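Local coordinates for protein O-methyltransferase family 2 (Planctopirus limnophila, PDB 5I2H) that probably transfers a methyl group from S-adenosyl-L-methionine to a hydroxyl oxygen of its substrate, and is seen here binding the flavone apigenin, at residues D178-G183 with G294-I299; V199-A204 with P259-D264; G223-R228 with L248-G253. One frame throughout, in Å; residues are numbered along the deposited sequence. Where two conformers were deposited one is given.

Interaction 1 (D178-G183 with G294-I299)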
loop_
_atom_site.group_PDB
_atom_site.type_symbol
_atom_site.label_atom_id
_atom_site.label_comp_id
_atom_site.label_asym_id
_atom_site.label_seq_id
_atom_site.Cartn_x
_atom_site.Cartn_y
_atom_site.Cartn_z
ATOM N N ASP A 178 -23.173 9.951 17.885
ATOM C CA ASP A 178 -23.532 9.002 18.923
ATOM C C ASP A 178 -22.666 9.169 20.167
ATOM O O ASP A 178 -23.149 8.964 21.296
ATOM C CB ASP A 178 -23.429 7.577 18.369
ATOM C CG ASP A 178 -23.861 6.531 19.374
ATOM O OD1 ASP A 178 -25.037 6.549 19.791
ATOM O OD2 ASP A 178 -23.008 5.698 19.753
ATOM N N VAL A 179 -21.393 9.524 20.009
ATOM C CA VAL A 179 -20.506 9.577 21.179
ATOM C C VAL A 179 -20.303 10.981 21.734
ATOM O O VAL A 179 -19.691 11.115 22.805
ATOM C CB VAL A 179 -19.126 8.949 20.902
ATOM C CG1 VAL A 179 -19.305 7.510 20.406
ATOM C CG2 VAL A 179 -18.321 9.799 19.915
ATOM N N LEU A 180 -20.794 12.022 21.066
ATOM C CA LEU A 180 -20.671 13.363 21.628
ATOM C C LEU A 180 -21.548 13.509 22.868
ATOM O O LEU A 180 -22.773 13.365 22.761
ATOM C CB LEU A 180 -21.069 14.410 20.598
ATOM C CG LEU A 180 -21.028 15.841 21.118
ATOM C CD1 LEU A 180 -19.602 16.264 21.437
ATOM C CD2 LEU A 180 -21.639 16.749 20.072
ATOM N N PRO A 181 -20.987 13.799 24.044
ATOM C CA PRO A 181 -21.829 13.992 25.235
ATOM C C PRO A 181 -22.657 15.266 25.124
ATOM O O PRO A 181 -22.268 16.218 24.453
ATOM C CB PRO A 181 -20.815 14.080 26.388
ATOM C CG PRO A 181 -19.513 13.456 25.843
ATOM C CD PRO A 181 -19.547 13.837 24.360
ATOM N N ALA A 182 -23.809 15.284 25.808
ATOM C CA ALA A 182 -24.682 16.463 25.766
ATOM C C ALA A 182 -24.002 17.727 26.293
ATOM O O ALA A 182 -24.358 18.836 25.881
ATOM C CB ALA A 182 -25.962 16.205 26.573
ATOM N N GLY A 183 -23.065 17.598 27.229
ATOM C CA GLY A 183 -22.500 18.785 27.857
ATOM C C GLY A 183 -23.519 19.527 28.726
ATOM O O GLY A 183 -24.613 19.050 29.020
ATOM N N GLY A 294 -17.588 26.649 30.360
ATOM C CA GLY A 294 -18.320 25.441 30.057
ATOM C C GLY A 294 -18.486 25.182 28.576
ATOM O O GLY A 294 -19.015 24.118 28.193
ATOM N N GLY A 295 -18.058 26.112 27.727
ATOM C CA GLY A 295 -17.924 25.796 26.320
ATOM C C GLY A 295 -16.913 24.683 26.096
ATOM O O GLY A 295 -16.056 24.399 26.933
ATOM N N ARG A 296 -17.017 24.028 24.950
ATOM C CA ARG A 296 -16.117 22.933 24.600
ATOM C C ARG A 296 -15.417 23.186 23.281
ATOM O O ARG A 296 -16.019 23.690 22.331
ATOM C CB ARG A 296 -16.868 21.594 24.522
ATOM C CG ARG A 296 -17.534 21.268 25.878
ATOM C CD ARG A 296 -18.299 19.950 25.825
ATOM N NE ARG A 296 -19.412 19.957 24.854
ATOM C CZ ARG A 296 -20.223 18.923 24.653
ATOM N NH1 ARG A 296 -20.032 17.803 25.345
ATOM N NH2 ARG A 296 -21.218 19.008 23.770
ATOM N N LEU A 297 -14.152 22.790 23.223
ATOM C CA LEU A 297 -13.454 22.638 21.969
ATOM C C LEU A 297 -13.457 21.152 21.633
ATOM O O LEU A 297 -12.973 20.321 22.419
ATOM C CB LEU A 297 -12.032 23.206 22.045
ATOM C CG LEU A 297 -11.222 23.066 20.760
ATOM C CD1 LEU A 297 -11.823 23.977 19.692
ATOM C CD2 LEU A 297 -9.759 23.404 21.048
ATOM N N LEU A 298 -14.025 20.825 20.489
ATOM C CA LEU A 298 -14.114 19.455 19.978
ATOM C C LEU A 298 -13.107 19.319 18.851
ATOM O O LEU A 298 -13.285 19.910 17.776
ATOM C CB LEU A 298 -15.522 19.151 19.474
ATOM C CG LEU A 298 -16.654 19.469 20.466
ATOM C CD1 LEU A 298 -18.017 19.324 19.753
ATOM C CD2 LEU A 298 -16.599 18.723 21.795
ATOM N N ILE A 299 -12.051 18.544 19.079
ATOM C CA ILE A 299 -11.081 18.261 18.019
ATOM C C ILE A 299 -11.369 16.851 17.536
ATOM O O ILE A 299 -11.374 15.909 18.340
ATOM C CB ILE A 299 -9.630 18.396 18.526
ATOM C CG1 ILE A 299 -9.322 19.865 18.848
ATOM C CG2 ILE A 299 -8.647 17.856 17.499
ATOM C CD1 ILE A 299 -8.013 20.036 19.626
#
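Arg296, near the start of strand 296-301, reaches out to the turn that follows helix 154-179, and its side chain carries most of this contact. CB leaves the strand toward residues 178-183, with CG anti to the carbonyl carbon. The chain runs straight through CD, then bends at chi3 (-62°), which swings NE to the carboxylate of Asp265, its salt-bridge partner on the next strand. From CZ outward the group addresses the turn end-on. NH1 donates to Pro181 O at 2.9 Å, and NH2 donates to the same Pro181 O at 3.1 Å, so one carbonyl oxygen, lying almost exactly in the guanidinium plane, takes two N-H groups. The two do not meet the carbonyl alike: NH2 lies in its plane, whereas NH1 stands 55° above it. Held by Pro181 at the tip and Asp265 at NE, the flat group has little freedom to rotate. Leu180 CD1 covers one face, 3.9 Å from Arg296 NH2, and the CA of Gly183 lies over the opposite face, 3.9 Å from Arg296 CZ. A side chain on Gly183 would run into CZ, and its positive phi also suits glycine. Leu180, with CG anti to the backbone N, pushes its CD1 onward to 3.8 Å from Leu298 CD1, the two leucines crossing at about a right angle. Trp221 and Arg198 also touch Arg296. Leu180 and Leu298 both rest on Leu358 of strand 357-362, so the turn after helix 154-179 is packed against the central sheet where strands 265-269, 296-301 and 357-362 run side by side.

Interaction 2 (V199-A204 with P259-D264)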
loop_
_atom_site.group_PDB
_atom_site.type_symbol
_atom_site.label_atom_id
_atom_site.label_comp_id
_atom_site.label_asym_id
_atom_site.label_seq_id
_atom_site.Cartn_x
_atom_site.Cartn_y
_atom_site.Cartn_z
ATOM N N VAL A 199 -25.247 25.699 20.942
ATOM C CA VAL A 199 -24.883 26.157 19.607
ATOM C C VAL A 199 -23.554 25.513 19.253
ATOM O O VAL A 199 -22.559 25.709 19.958
ATOM C CB VAL A 199 -24.808 27.687 19.539
ATOM C CG1 VAL A 199 -24.294 28.144 18.174
ATOM C CG2 VAL A 199 -26.199 28.292 19.848
ATOM N N LEU A 200 -23.545 24.718 18.183
ATOM C CA LEU A 200 -22.354 24.031 17.707
ATOM C C LEU A 200 -21.845 24.773 16.477
ATOM O O LEU A 200 -22.562 24.872 15.470
ATOM C CB LEU A 200 -22.682 22.581 17.359
ATOM C CG LEU A 200 -21.588 21.783 16.626
ATOM C CD1 LEU A 200 -20.289 21.736 17.465
ATOM C CD2 LEU A 200 -22.069 20.361 16.273
ATOM N N LEU A 201 -20.637 25.320 16.576
ATOM C CA LEU A 201 -19.947 25.995 15.475
ATOM C C LEU A 201 -18.909 25.068 14.868
ATOM O O LEU A 201 -18.016 24.579 15.571
ATOM C CB LEU A 201 -19.250 27.273 15.968
ATOM C CG LEU A 201 -18.264 27.981 15.024
ATOM C CD1 LEU A 201 -18.949 28.509 13.758
ATOM C CD2 LEU A 201 -17.512 29.120 15.765
ATOM N N ASP A 202 -18.984 24.882 13.560
ATOM C CA ASP A 202 -18.183 23.901 12.822
ATOM C C ASP A 202 -17.257 24.735 11.951
ATOM O O ASP A 202 -17.697 25.302 10.950
ATOM C CB ASP A 202 -19.138 23.008 12.026
ATOM C CG ASP A 202 -18.503 21.774 11.464
ATOM O OD1 ASP A 202 -17.274 21.752 11.296
ATOM O OD2 ASP A 202 -19.276 20.816 11.137
ATOM N N VAL A 203 -15.997 24.864 12.360
ATOM C CA VAL A 203 -15.042 25.736 11.679
ATOM C C VAL A 203 -14.331 24.948 10.590
ATOM O O VAL A 203 -13.723 23.904 10.868
ATOM C CB VAL A 203 -14.046 26.345 12.681
ATOM C CG1 VAL A 203 -12.920 27.170 11.941
ATOM C CG2 VAL A 203 -14.816 27.253 13.650
ATOM N N ALA A 204 -14.425 25.410 9.335
ATOM C CA ALA A 204 -13.675 24.825 8.219
ATOM C C ALA A 204 -14.007 23.346 8.055
ATOM O O ALA A 204 -13.174 22.550 7.621
ATOM C CB ALA A 204 -12.163 25.042 8.398
ATOM N N PRO A 259 -14.183 37.281 12.947
ATOM C CA PRO A 259 -14.664 36.827 14.257
ATOM C C PRO A 259 -15.518 35.572 14.138
ATOM O O PRO A 259 -16.406 35.477 13.283
ATOM C CB PRO A 259 -15.485 38.020 14.773
ATOM C CG PRO A 259 -15.853 38.834 13.538
ATOM C CD PRO A 259 -14.758 38.587 12.542
ATOM N N PHE A 260 -15.260 34.615 15.020
ATOM C CA PHE A 260 -16.152 33.474 15.104
ATOM C C PHE A 260 -17.459 33.926 15.750
ATOM O O PHE A 260 -17.450 34.791 16.649
ATOM C CB PHE A 260 -15.539 32.352 15.935
ATOM C CG PHE A 260 -14.355 31.644 15.282
ATOM C CD1 PHE A 260 -14.292 31.420 13.894
ATOM C CD2 PHE A 260 -13.291 31.180 16.083
ATOM C CE1 PHE A 260 -13.200 30.761 13.332
ATOM C CE2 PHE A 260 -12.199 30.507 15.542
ATOM C CZ PHE A 260 -12.142 30.293 14.172
ATOM N N PRO A 261 -18.584 33.373 15.332
ATOM C CA PRO A 261 -19.864 33.707 15.979
ATOM C C PRO A 261 -19.939 33.067 17.355
ATOM O O PRO A 261 -19.239 32.066 17.631
ATOM C CB PRO A 261 -20.910 33.097 15.027
ATOM C CG PRO A 261 -20.181 31.933 14.420
ATOM C CD PRO A 261 -18.735 32.374 14.257
ATOM N N PRO A 262 -20.775 33.606 18.238
ATOM C CA PRO A 262 -20.950 32.993 19.560
ATOM C C PRO A 262 -21.395 31.548 19.430
ATOM O O PRO A 262 -22.253 31.217 18.611
ATOM C CB PRO A 262 -22.037 33.858 20.212
ATOM C CG PRO A 262 -21.936 35.170 19.528
ATOM C CD PRO A 262 -21.582 34.827 18.092
ATOM N N ALA A 263 -20.810 30.693 20.255
ATOM C CA ALA A 263 -21.089 29.266 20.224
ATOM C C ALA A 263 -20.774 28.653 21.572
ATOM O O ALA A 263 -19.917 29.150 22.307
ATOM C CB ALA A 263 -20.259 28.574 19.140
ATOM N N ASP A 264 -21.461 27.551 21.877
ATOM C CA ASP A 264 -21.132 26.765 23.063
ATOM C C ASP A 264 -20.009 25.769 22.777
ATOM O O ASP A 264 -19.101 25.600 23.589
ATOM C CB ASP A 264 -22.367 26.004 23.543
ATOM C CG ASP A 264 -23.473 26.936 24.035
ATOM O OD1 ASP A 264 -23.298 27.571 25.106
ATOM O OD2 ASP A 264 -24.511 27.040 23.365
#
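Two hydrogen bonds, both between Val199 and Asp264, fasten the start of strand 199-203 to the end of the loop leading into strand 265-269, its parallel neighbour in the Rossmann-like methyltransferase sheet. Val199 N donates to Asp264 OD2 at 2.9 Å, nearly straight (165°) and along the anti lone pair of the carboxylate oxygen. In return Asp264 N reaches Val199 O, also at 2.9 Å, in the carbonyl plane and on a lone pair but more bent (136°). The other carboxylate oxygen, OD1, accepts from Lys187 N, so the acid ties two backbone amides together. Most of the rest is apolar packing. Ala263 CB sits 3.6 Å from Leu201 CB, close to the root of the leucine. Farther out the leucine forks over the loop: Leu201 CD1 lies 3.7 Å from Pro261 CG, while Leu201 CD2 comes 3.8 Å from Phe260 CB, each side chain crossing the leucine at about a right angle. Apart from these, Val199 CG1 sets a methyl beside the carbonyl oxygen of Pro262. One CH-pi contact completes the set. Val203 CG2 stands over a face of the Phe260 ring, 4.2 Å from its centroid and offset toward the rim. Phe260 also has Phe226 edge-to-face and Lys286 as a cation-pi partner. The contact thus divides into a polar end at Asp264 and an apolar run of Val199, Leu201 and Val203, alternate residues of the strand, packed against the loop. The two N-H groups would partly compensate the charge of the buried carboxylate, which is likely to stay ionised.

Interaction 3 (G223-R228 with L248-G253)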
loop_
_atom_site.group_PDB
_atom_site.type_symbol
_atom_site.label_atom_id
_atom_site.label_comp_id
_atom_site.label_asym_id
_atom_site.label_seq_id
_atom_site.Cartn_x
_atom_site.Cartn_y
_atom_site.Cartn_z
ATOM N N GLY A 223 -26.856 24.961 14.850
ATOM C CA GLY A 223 -25.544 24.775 14.272
ATOM C C GLY A 223 -25.154 25.951 13.404
ATOM O O GLY A 223 -26.002 26.653 12.858
ATOM N N ILE A 224 -23.850 26.150 13.287
ATOM C CA ILE A 224 -23.285 27.187 12.439
ATOM C C ILE A 224 -22.128 26.556 11.676
ATOM O O ILE A 224 -21.210 26.001 12.286
ATOM C CB ILE A 224 -22.791 28.399 13.245
ATOM C CG1 ILE A 224 -23.932 29.007 14.088
ATOM C CG2 ILE A 224 -22.168 29.405 12.300
ATOM C CD1 ILE A 224 -23.458 30.096 15.048
ATOM N N ILE A 225 -22.179 26.600 10.353
ATOM C CA ILE A 225 -21.047 26.201 9.535
ATOM C C ILE A 225 -20.303 27.459 9.115
ATOM O O ILE A 225 -20.889 28.357 8.488
ATOM C CB ILE A 225 -21.492 25.424 8.287
ATOM C CG1 ILE A 225 -22.552 24.358 8.649
ATOM C CG2 ILE A 225 -20.261 24.874 7.553
ATOM C CD1 ILE A 225 -22.072 23.312 9.688
ATOM N N PHE A 226 -19.007 27.500 9.398
ATOM C CA PHE A 226 -18.134 28.628 9.061
ATOM C C PHE A 226 -17.112 28.130 8.045
ATOM O O PHE A 226 -16.341 27.218 8.349
ATOM C CB PHE A 226 -17.464 29.125 10.351
ATOM C CG PHE A 226 -16.555 30.322 10.191
ATOM C CD1 PHE A 226 -15.306 30.201 9.581
ATOM C CD2 PHE A 226 -16.879 31.546 10.768
ATOM C CE1 PHE A 226 -14.451 31.285 9.477
ATOM C CE2 PHE A 226 -16.013 32.634 10.675
ATOM C CZ PHE A 226 -14.808 32.510 10.025
ATOM N N ASP A 227 -17.127 28.672 6.820
ATOM C CA ASP A 227 -16.207 28.170 5.795
ATOM C C ASP A 227 -16.183 29.162 4.625
ATOM O O ASP A 227 -16.794 30.231 4.694
ATOM C CB ASP A 227 -16.599 26.754 5.344
ATOM C CG ASP A 227 -15.385 25.923 4.935
ATOM O OD1 ASP A 227 -14.481 26.479 4.275
ATOM O OD2 ASP A 227 -15.321 24.732 5.269
ATOM N N ARG A 228 -15.443 28.804 3.564
ATOM C CA ARG A 228 -15.432 29.598 2.324
ATOM C C ARG A 228 -16.767 29.476 1.589
ATOM O O ARG A 228 -17.421 28.430 1.642
ATOM C CB ARG A 228 -14.319 29.138 1.383
ATOM C CG ARG A 228 -12.977 28.935 2.033
ATOM C CD ARG A 228 -11.898 28.481 1.041
ATOM N NE ARG A 228 -12.163 27.206 0.363
ATOM C CZ ARG A 228 -12.193 26.006 0.954
ATOM N NH1 ARG A 228 -12.030 25.883 2.280
ATOM N NH2 ARG A 228 -12.407 24.920 0.212
ATOM N N LEU A 248 -29.765 25.679 11.143
ATOM C CA LEU A 248 -28.392 25.800 10.677
ATOM C C LEU A 248 -28.193 27.171 10.024
ATOM O O LEU A 248 -29.040 27.637 9.256
ATOM C CB LEU A 248 -28.076 24.674 9.675
ATOM C CG LEU A 248 -26.623 24.451 9.326
ATOM C CD1 LEU A 248 -25.892 23.794 10.514
ATOM C CD2 LEU A 248 -26.555 23.578 8.097
ATOM N N GLU A 249 -27.085 27.822 10.339
ATOM C CA GLU A 249 -26.666 29.024 9.631
ATOM C C GLU A 249 -25.349 28.737 8.941
ATOM O O GLU A 249 -24.520 27.996 9.477
ATOM C CB GLU A 249 -26.454 30.204 10.549
ATOM C CG GLU A 249 -27.641 30.604 11.346
ATOM C CD GLU A 249 -27.304 31.641 12.429
ATOM O OE1 GLU A 249 -26.147 32.149 12.520
ATOM O OE2 GLU A 249 -28.217 31.912 13.207
ATOM N N LEU A 250 -25.160 29.359 7.782
ATOM C CA LEU A 250 -23.952 29.223 6.973
ATOM C C LEU A 250 -23.269 30.583 6.910
ATOM O O LEU A 250 -23.854 31.550 6.410
ATOM C CB LEU A 250 -24.288 28.728 5.562
ATOM C CG LEU A 250 -25.204 27.504 5.524
ATOM C CD1 LEU A 250 -25.630 27.164 4.063
ATOM C CD2 LEU A 250 -24.565 26.296 6.220
ATOM N N HIS A 251 -22.046 30.660 7.428
ATOM C CA HIS A 251 -21.285 31.901 7.472
ATOM C C HIS A 251 -19.993 31.772 6.686
ATOM O O HIS A 251 -19.175 30.879 6.963
ATOM C CB HIS A 251 -20.960 32.296 8.904
ATOM C CG HIS A 251 -22.159 32.633 9.706
ATOM N ND1 HIS A 251 -22.416 33.911 10.141
ATOM C CD2 HIS A 251 -23.203 31.881 10.111
ATOM C CE1 HIS A 251 -23.547 33.915 10.830
ATOM N NE2 HIS A 251 -24.042 32.694 10.827
ATOM N N ALA A 252 -19.806 32.684 5.728
ATOM C CA ALA A 252 -18.559 32.778 4.988
ATOM C C ALA A 252 -17.567 33.564 5.823
ATOM O O ALA A 252 -17.901 34.607 6.401
ATOM C CB ALA A 252 -18.776 33.456 3.626
ATOM N N GLY A 253 -16.351 33.061 5.908
ATOM C CA GLY A 253 -15.370 33.814 6.646
ATOM C C GLY A 253 -14.021 33.157 6.542
ATOM O O GLY A 253 -13.887 32.005 6.101
#
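Phe226 and Gly253 meet ring against backbone: with CG anti to its own N (chi1 -178°), the phenyl group swings toward the end of the neighbouring strand, and the N of Gly253 lies over one of its faces. Phe226 CE1 approaches Gly253 O to 3.5 Å, and a side chain on Gly253 would collide with CZ. On the same side of the sheet, Ile224 crosses His251 obliquely, its CG2 branch 3.5 Å from His251 CD2, while its CG1 branch runs beside Glu249, pointing the same way. The imidazole is held by its own strand: His251 NE2 donates to Glu249 OE1 at 2.8 Å, near the ring plane and on the anti lone pair, with Arg222 salt-bridged to OE2; the carboxylate would probably polarise the ring and make its protonation easier. These residues decorate strands 222-227 and 248-252, which run parallel in a beta-alpha-beta unit whose crossover is helix 229-241, part of the Rossmann-like methyltransferase domain; strand 248-252 is outermost within the chain. Backbone bonds hold the pair together, from Glu249 N to Gly223 O up to Gly253 N on Asp227 O, the straightest being His251 N to Ile225 O (2.8 Å, 179°). The face that carries Ile225, Leu248 and Leu250 is aliphatic there, with Asp227 farther along it: Ile225 and Leu250 lie side by side, Ile225 CG1 3.7 Å from Leu250 CD2, and Leu248 CD1 folds over Gly223, where a CB would clash. An alanine at Phe226 would lose the ring beside Gly253 and the edge-to-face contact with Phe260, and would probably loosen the loop beyond strand 248-252. At the C-terminal end of strand 222-227, Asp227 OD1 accepts from Arg228 N at 2.6 Å, and Asp227 OD2 accepts from Gly206 N.

How the interactions relate
From the N terminus, helix 154-179 ends in the turn of 178-183, which waits for strand 296-301 before interaction 1 closes the widest loop. Within that span the chain enters strand 199-203, and interaction 2 closes a shorter loop when 259-264 returns to it; shorter still, interaction 3 joins 223-228 to 248-253. The three loops thus sit one within another without crossing, and all reach one sheet. Strands 199-203 and 222-227 are neighbours, so interactions 2 and 3 touch, through Asp202 with Ile224 and Ala204 with Phe226. Interactions 1 and 2 meet at Arg296 and Asp264, whereas 1 and 3 stay about 11 Å apart at their nearest atoms.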